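Long-range contact in chain length determinant protein (Shigella flexneri, PDB 4ZM5), which regulates the chain length of the lipopolysaccharide O-antigen, probably as an oligomeric polysaccharide co-polymerase of the inner membrane: residues Thr9-Gln14 with Arg228-Pro233. The protein carries 1 engineered substitution. Numbering follows the deposited sequence.
Sequences TAIITQ and RYVMKP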
loop_
_atom_site.group_PDB
_atom_site.type_symbol
_atom_site.label_atom_id
_atom_site.label_comp_id
_atom_site.label_asym_id
_atom_site.label_seq_id
_atom_site.Cartn_x
_atom_site.Cartn_y
_atom_site.Cartn_z
ATOM N N THR B 9 14.227 -1.862 -35.086
ATOM C CA THR B 9 14.288 -1.217 -33.782
ATOM C C THR B 9 12.901 -0.805 -33.317
ATOM O O THR B 9 12.059 -0.383 -34.119
ATOM C CB THR B 9 15.237 0.007 -33.863
ATOM O OG1 THR B 9 16.504 -0.429 -34.311
ATOM C CG2 THR B 9 15.451 0.681 -32.537
ATOM N N ALA B 10 12.701 -0.892 -32.001
ATOM C CA ALA B 10 11.509 -0.440 -31.290
ATOM C C ALA B 10 11.945 0.278 -30.016
ATOM O O ALA B 10 13.011 -0.032 -29.471
ATOM C CB ALA B 10 10.586 -1.608 -30.971
ATOM N N ILE B 11 11.171 1.281 -29.579
ATOM C CA ILE B 11 11.464 2.000 -28.334
ATOM C C ILE B 11 10.251 1.863 -27.450
ATOM O O ILE B 11 9.139 2.208 -27.840
ATOM C CB ILE B 11 11.931 3.469 -28.506
ATOM C CG1 ILE B 11 13.203 3.528 -29.378
ATOM C CG2 ILE B 11 12.184 4.098 -27.139
ATOM C CD1 ILE B 11 13.577 4.871 -29.921
ATOM N N ILE B 12 10.487 1.358 -26.261
ATOM C CA ILE B 12 9.450 1.061 -25.296
ATOM C C ILE B 12 9.730 1.789 -23.969
ATOM O O ILE B 12 10.894 1.975 -23.598
ATOM C CB ILE B 12 9.437 -0.490 -25.213
ATOM C CG1 ILE B 12 8.350 -1.060 -26.130
ATOM C CG2 ILE B 12 9.452 -1.099 -23.800
ATOM C CD1 ILE B 12 8.544 -2.559 -26.558
ATOM N N THR B 13 8.658 2.284 -23.302
ATOM C CA THR B 13 8.814 2.947 -21.999
ATOM C C THR B 13 7.697 2.446 -21.057
ATOM O O THR B 13 6.909 1.568 -21.430
ATOM C CB THR B 13 8.927 4.488 -22.101
ATOM O OG1 THR B 13 9.425 4.984 -20.860
ATOM C CG2 THR B 13 7.616 5.178 -22.438
ATOM N N GLN B 14 7.664 3.001 -19.836
ATOM C CA GLN B 14 6.674 2.648 -18.831
ATOM C C GLN B 14 5.274 2.946 -19.351
ATOM O O GLN B 14 5.085 3.876 -20.159
ATOM C CB GLN B 14 6.932 3.400 -17.507
ATOM C CG GLN B 14 6.760 4.912 -17.561
ATOM C CD GLN B 14 7.285 5.626 -16.340
ATOM O OE1 GLN B 14 7.751 5.024 -15.372
ATOM N NE2 GLN B 14 7.245 6.938 -16.372
ATOM N N ARG B 228 4.485 0.917 -22.985
ATOM C CA ARG B 228 3.925 1.865 -23.927
ATOM C C ARG B 228 4.957 2.033 -25.017
ATOM O O ARG B 228 6.149 2.144 -24.712
ATOM C CB ARG B 228 3.616 3.194 -23.219
ATOM C CG ARG B 228 3.237 4.312 -24.156
ATOM C CD ARG B 228 2.900 5.593 -23.434
ATOM N NE ARG B 228 4.062 6.382 -23.030
ATOM C CZ ARG B 228 4.781 7.164 -23.835
ATOM N NH1 ARG B 228 4.519 7.211 -25.140
ATOM N NH2 ARG B 228 5.767 7.895 -23.346
ATOM N N TYR B 229 4.531 2.005 -26.285
ATOM C CA TYR B 229 5.475 2.199 -27.370
ATOM C C TYR B 229 5.757 3.659 -27.557
ATOM O O TYR B 229 4.842 4.482 -27.556
ATOM C CB TYR B 229 4.962 1.637 -28.704
ATOM C CG TYR B 229 5.102 0.146 -28.916
ATOM C CD1 TYR B 229 6.350 -0.433 -29.146
ATOM C CD2 TYR B 229 3.976 -0.669 -29.029
ATOM C CE1 TYR B 229 6.476 -1.800 -29.406
ATOM C CE2 TYR B 229 4.091 -2.034 -29.282
ATOM C CZ TYR B 229 5.340 -2.592 -29.480
ATOM O OH TYR B 229 5.424 -3.927 -29.757
ATOM N N VAL B 230 7.026 3.975 -27.732
ATOM C CA VAL B 230 7.494 5.291 -28.106
ATOM C C VAL B 230 7.596 5.211 -29.635
ATOM O O VAL B 230 7.173 6.131 -30.346
ATOM C CB VAL B 230 8.819 5.673 -27.395
ATOM C CG1 VAL B 230 9.441 6.909 -28.025
ATOM C CG2 VAL B 230 8.606 5.898 -25.915
ATOM N N MET B 231 8.093 4.050 -30.122
ATOM C CA MET B 231 8.275 3.702 -31.521
ATOM C C MET B 231 8.074 2.192 -31.700
ATOM O O MET B 231 8.772 1.400 -31.061
ATOM C CB MET B 231 9.689 4.134 -31.967
ATOM C CG MET B 231 9.934 4.042 -33.445
ATOM S SD MET B 231 11.657 4.421 -33.830
ATOM C CE MET B 231 12.443 2.965 -33.197
ATOM N N LYS B 232 7.137 1.796 -32.583
ATOM C CA LYS B 232 6.865 0.381 -32.893
ATOM C C LYS B 232 8.019 -0.208 -33.747
ATOM O O LYS B 232 8.785 0.591 -34.286
ATOM C CB LYS B 232 5.520 0.244 -33.599
ATOM C CG LYS B 232 4.357 0.741 -32.725
ATOM C CD LYS B 232 3.043 0.197 -33.196
ATOM C CE LYS B 232 1.910 0.584 -32.294
ATOM N NZ LYS B 232 0.666 -0.161 -32.636
ATOM N N PRO B 233 8.211 -1.566 -33.877
ATOM C CA PRO B 233 9.358 -2.069 -34.675
ATOM C C PRO B 233 9.416 -1.471 -36.083
ATOM O O PRO B 233 8.416 -1.456 -36.813
ATOM C CB PRO B 233 9.146 -3.587 -34.721
ATOM C CG PRO B 233 8.358 -3.881 -33.518
ATOM C CD PRO B 233 7.445 -2.694 -33.301
HETATM O O HOH W 1 4.457 6.648 -20.011
#
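T13 and R228 pair antiparallel through two backbone hydrogen bonds, T13 N to R228 O (2.9 Å) and R228 N to T13 O, and I12 and Y229 follow as a non-hydrogen-bonded pair. At I11 the register slips by one residue: its carbonyl O accepts both V230 N (2.8 Å) and M231 N. M231 N lies in the carbonyl plane on a lone pair, V230 N tilted 29° from it. I11 N returns a bond to M231 O. The extra residue puts V230 and M231 both opposite I11, whose branched side chain can serve two neighbours: I11 CG2 meets V230 CB at 3.7 Å, while I11 CG1 lies against M231 CE. M231 suits this place because its flexible chain, extended until chi3 bends it (72°), carries CE on to T9 CG2. On the same face T13 offers a methyl as apolar surface: T13 CG2 lies over one face of the R228 guanidinium, 3.4 Å from R228 NH2, and also touches V230 CG2. The long R228 chain, bent at chi3 (81°), lays the guanidinium along T13. A water in the guanidinium plane, at its edge, accepts from R228 NE and donates to Q14 O. On the other face of the sheet I12 runs alongside the flat Y229 ring, I12 CD1 3.6 Å from Y229 CE1. The small A10 CB sits at that ring's edge; L98 and I102 of helix 91-159 pack on A10, and I102 also reaches Y229. E58 of a second subunit packs on T9 and M231. The arrangement is a classic beta bulge, by which the chain returning from the long helical excursion adds an edge strand beside strand 6-13, extending the antiparallel sheet of the alpha/beta base domain characteristic of Wzz-type chain-length regulators.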